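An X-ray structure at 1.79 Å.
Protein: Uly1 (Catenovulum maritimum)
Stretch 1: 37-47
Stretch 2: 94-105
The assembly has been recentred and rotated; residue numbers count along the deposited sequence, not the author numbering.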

# COMPACT_ATOMS: atom_id res chain seq x y z
N LYS A 37 -1.92 7.70 26.71
CA LYS A 37 -1.23 6.90 25.71
C LYS A 37 -1.82 7.18 24.33
O LYS A 37 -2.91 7.75 24.19
CB LYS A 37 -1.34 5.41 26.05
CG LYS A 37 -0.62 5.01 27.34
CD LYS A 37 -0.72 3.52 27.59
CE LYS A 37 -0.48 3.20 29.07
NZ LYS A 37 -1.73 3.41 29.88
N TYR A 38 -1.08 6.79 23.30
CA TYR A 38 -1.49 7.09 21.91
C TYR A 38 -2.45 6.01 21.44
O TYR A 38 -2.05 4.96 20.95
CB TYR A 38 -0.27 7.20 21.02
CG TYR A 38 -0.46 8.06 19.78
CD1 TYR A 38 -1.72 8.29 19.24
CD2 TYR A 38 0.64 8.63 19.14
CE1 TYR A 38 -1.89 9.07 18.09
CE2 TYR A 38 0.49 9.41 18.02
CZ TYR A 38 -0.77 9.63 17.49
OH TYR A 38 -0.88 10.41 16.37
N ASN A 39 -3.75 6.28 21.59
CA ASN A 39 -4.77 5.33 21.15
C ASN A 39 -4.83 5.31 19.62
O ASN A 39 -4.13 6.06 18.93
CB ASN A 39 -6.11 5.70 21.78
CG ASN A 39 -6.03 5.71 23.29
OD1 ASN A 39 -5.48 4.80 23.90
ND2 ASN A 39 -6.56 6.77 23.90
N TYR A 40 -5.68 4.44 19.08
CA TYR A 40 -5.68 4.23 17.64
C TYR A 40 -7.02 3.64 17.20
O TYR A 40 -7.71 2.97 17.98
CB TYR A 40 -4.52 3.31 17.23
CG TYR A 40 -4.53 1.95 17.89
CD1 TYR A 40 -3.91 1.75 19.12
CD2 TYR A 40 -5.16 0.87 17.29
CE1 TYR A 40 -3.91 0.49 19.73
CE2 TYR A 40 -5.17 -0.39 17.89
CZ TYR A 40 -4.55 -0.56 19.11
OH TYR A 40 -4.56 -1.80 19.72
N ALA A 41 -7.36 3.90 15.95
CA ALA A 41 -8.65 3.49 15.40
C ALA A 41 -8.58 2.19 14.61
O ALA A 41 -9.59 1.47 14.52
CB ALA A 41 -9.22 4.60 14.52
N TYR A 42 -7.42 1.87 14.05
CA TYR A 42 -7.32 0.66 13.25
C TYR A 42 -6.15 -0.19 13.73
O TYR A 42 -6.30 -0.95 14.68
CB TYR A 42 -7.22 1.04 11.77
CG TYR A 42 -8.46 1.78 11.33
CD1 TYR A 42 -9.63 1.10 11.07
CD2 TYR A 42 -8.46 3.17 11.24
CE1 TYR A 42 -10.78 1.78 10.70
CE2 TYR A 42 -9.60 3.86 10.86
CZ TYR A 42 -10.76 3.16 10.59
OH TYR A 42 -11.90 3.84 10.21
N GLY A 43 -4.97 -0.04 13.10
CA GLY A 43 -3.79 -0.72 13.57
C GLY A 43 -2.99 0.16 14.52
O GLY A 43 -3.21 1.36 14.63
N ASN A 44 -2.06 -0.46 15.25
CA ASN A 44 -1.25 0.31 16.18
C ASN A 44 0.12 0.68 15.63
O ASN A 44 0.87 1.38 16.31
CB ASN A 44 -1.11 -0.44 17.52
CG ASN A 44 -0.43 -1.79 17.39
OD1 ASN A 44 0.15 -2.12 16.36
ND2 ASN A 44 -0.48 -2.58 18.47
N ALA A 45 0.45 0.27 14.40
CA ALA A 45 1.80 0.43 13.85
C ALA A 45 1.71 1.13 12.50
O ALA A 45 1.36 0.52 11.49
CB ALA A 45 2.50 -0.92 13.74
N ILE A 46 2.04 2.43 12.49
CA ILE A 46 2.04 3.22 11.26
C ILE A 46 3.42 3.26 10.61
O ILE A 46 3.56 3.80 9.50
CB ILE A 46 1.53 4.64 11.57
CG1 ILE A 46 1.02 5.34 10.30
CG2 ILE A 46 2.59 5.47 12.31
CD1 ILE A 46 0.10 6.53 10.57
N ALA A 47 4.44 2.69 11.25
CA ALA A 47 5.81 2.66 10.73
C ALA A 47 6.51 1.36 11.12
O ALA A 47 6.61 1.04 12.31
CB ALA A 47 6.60 3.87 11.25
N GLN A 94 2.49 17.11 10.50
CA GLN A 94 2.38 16.13 11.58
C GLN A 94 1.13 15.30 11.36
O GLN A 94 0.11 15.82 10.93
CB GLN A 94 2.32 16.80 12.96
CG GLN A 94 3.54 17.65 13.31
CD GLN A 94 3.23 18.66 14.39
OE1 GLN A 94 2.65 19.72 14.11
NE2 GLN A 94 3.61 18.35 15.62
N HIS A 95 1.23 13.99 11.66
CA HIS A 95 0.08 13.09 11.55
C HIS A 95 -1.15 13.70 12.20
O HIS A 95 -1.12 14.09 13.37
CB HIS A 95 0.44 11.75 12.21
CG HIS A 95 -0.64 10.72 12.16
ND1 HIS A 95 -1.33 10.41 11.01
CD2 HIS A 95 -1.14 9.91 13.13
CE1 HIS A 95 -2.22 9.46 11.27
NE2 HIS A 95 -2.12 9.14 12.55
N THR A 96 -2.25 13.81 11.43
CA THR A 96 -3.46 14.42 11.95
C THR A 96 -4.43 13.40 12.53
O THR A 96 -5.53 13.77 12.96
CB THR A 96 -4.15 15.26 10.85
OG1 THR A 96 -4.44 14.45 9.71
CG2 THR A 96 -3.25 16.41 10.45
N GLY A 97 -4.05 12.12 12.58
CA GLY A 97 -4.83 11.14 13.31
C GLY A 97 -6.13 10.81 12.62
O GLY A 97 -6.26 10.87 11.38
N PHE A 98 -7.13 10.48 13.43
CA PHE A 98 -8.45 10.15 12.90
C PHE A 98 -9.23 11.44 12.67
O PHE A 98 -9.66 12.09 13.63
CB PHE A 98 -9.21 9.22 13.84
CG PHE A 98 -10.50 8.71 13.25
CD1 PHE A 98 -10.50 7.58 12.45
CD2 PHE A 98 -11.69 9.39 13.46
CE1 PHE A 98 -11.68 7.11 11.89
CE2 PHE A 98 -12.88 8.93 12.89
CZ PHE A 98 -12.87 7.79 12.10
N GLU A 99 -9.41 11.80 11.40
CA GLU A 99 -10.18 12.98 11.00
C GLU A 99 -9.80 14.21 11.82
O GLU A 99 -10.65 14.93 12.35
CB GLU A 99 -11.68 12.70 11.08
CG GLU A 99 -12.13 11.57 10.13
CD GLU A 99 -13.58 11.15 10.31
OE1 GLU A 99 -14.01 10.18 9.66
OE2 GLU A 99 -14.28 11.78 11.13
N GLY A 100 -8.49 14.45 11.95
CA GLY A 100 -7.99 15.61 12.64
C GLY A 100 -7.71 15.40 14.12
O GLY A 100 -7.01 16.22 14.73
N ARG A 101 -8.25 14.33 14.71
CA ARG A 101 -8.03 14.02 16.12
C ARG A 101 -6.69 13.32 16.21
O ARG A 101 -6.59 12.10 16.16
CB ARG A 101 -9.15 13.14 16.67
CG ARG A 101 -10.45 13.90 16.91
CD ARG A 101 -11.23 14.13 15.61
NE ARG A 101 -12.65 14.36 15.89
CZ ARG A 101 -13.55 14.73 14.97
NH1 ARG A 101 -13.17 14.92 13.71
NH2 ARG A 101 -14.82 14.90 15.31
N TRP A 102 -5.64 14.14 16.36
CA TRP A 102 -4.28 13.66 16.16
C TRP A 102 -3.82 12.72 17.27
O TRP A 102 -2.81 12.03 17.08
CB TRP A 102 -3.32 14.85 16.04
CG TRP A 102 -3.48 15.86 17.14
CD1 TRP A 102 -4.21 17.02 17.08
CD2 TRP A 102 -2.92 15.80 18.46
NE1 TRP A 102 -4.13 17.68 18.28
CE2 TRP A 102 -3.35 16.96 19.15
CE3 TRP A 102 -2.10 14.89 19.13
CZ2 TRP A 102 -2.97 17.23 20.47
CZ3 TRP A 102 -1.73 15.15 20.44
CH2 TRP A 102 -2.17 16.32 21.10
N TRP A 103 -4.53 12.67 18.39
CA TRP A 103 -4.22 11.73 19.47
C TRP A 103 -4.84 10.35 19.25
O TRP A 103 -4.69 9.47 20.10
CB TRP A 103 -4.68 12.31 20.82
CG TRP A 103 -6.15 12.63 20.78
CD1 TRP A 103 -7.17 11.80 21.12
CD2 TRP A 103 -6.75 13.85 20.31
NE1 TRP A 103 -8.38 12.42 20.92
CE2 TRP A 103 -8.15 13.68 20.42
CE3 TRP A 103 -6.25 15.06 19.83
CZ2 TRP A 103 -9.06 14.68 20.06
CZ3 TRP A 103 -7.16 16.06 19.46
CH2 TRP A 103 -8.54 15.86 19.58
N VAL A 104 -5.55 10.14 18.14
CA VAL A 104 -6.01 8.81 17.75
C VAL A 104 -5.28 8.41 16.48
O VAL A 104 -5.54 8.96 15.40
CB VAL A 104 -7.53 8.75 17.55
CG1 VAL A 104 -7.94 7.33 17.16
CG2 VAL A 104 -8.25 9.18 18.81
N GLY A 105 -4.40 7.43 16.60
CA GLY A 105 -3.57 7.03 15.46
C GLY A 105 -4.38 6.36 14.37
O GLY A 105 -5.32 5.61 14.63
O HOH W 1 -4.96 3.23 13.42

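Tyr-38 opens the contact with its ring rather than its backbone. Its CA-to-CB bond runs sideways, yet the t rotamer carries the phenol to stretch 2, where OH donates a weak hydrogen bond to Trp-102 O at 2.6 Å and sits 3.3 Å from His-95 CD2, at the edge of the imidazole.

The backbone takes over next, in a short parallel pairing. Asn-39 O accepts from Gly-105 N at 2.7 Å, almost perfectly in line at 177°, and Ala-41 N returns a bond to Gly-105 O at 3.0 Å. One glycine thus serves both neighbours of Tyr-40, whose own CA lies only 4.1 Å from Gly-105 CA. Gly-105 brings its backbone close to the Tyr-38 ring as well, its N 3.3 Å from Tyr-38 CE1.

Ala-41 points toward stretch 2 and fills a small apolar site, its CB 3.8 Å from Phe-98 CD1 and 4.0 Å from Val-104 CG1. Tyr-42 extends that patch, CE2 lying 4.0 Å from Phe-98 CE1, while water 1 accepts from Tyr-42 N and donates to Gly-105 O and Gly-43 O, continuing the polar link where direct pairing stops.

After a gap, Ile-46 returns, laying CD1 over one face of His-95, 4.0 Å from the ring centroid.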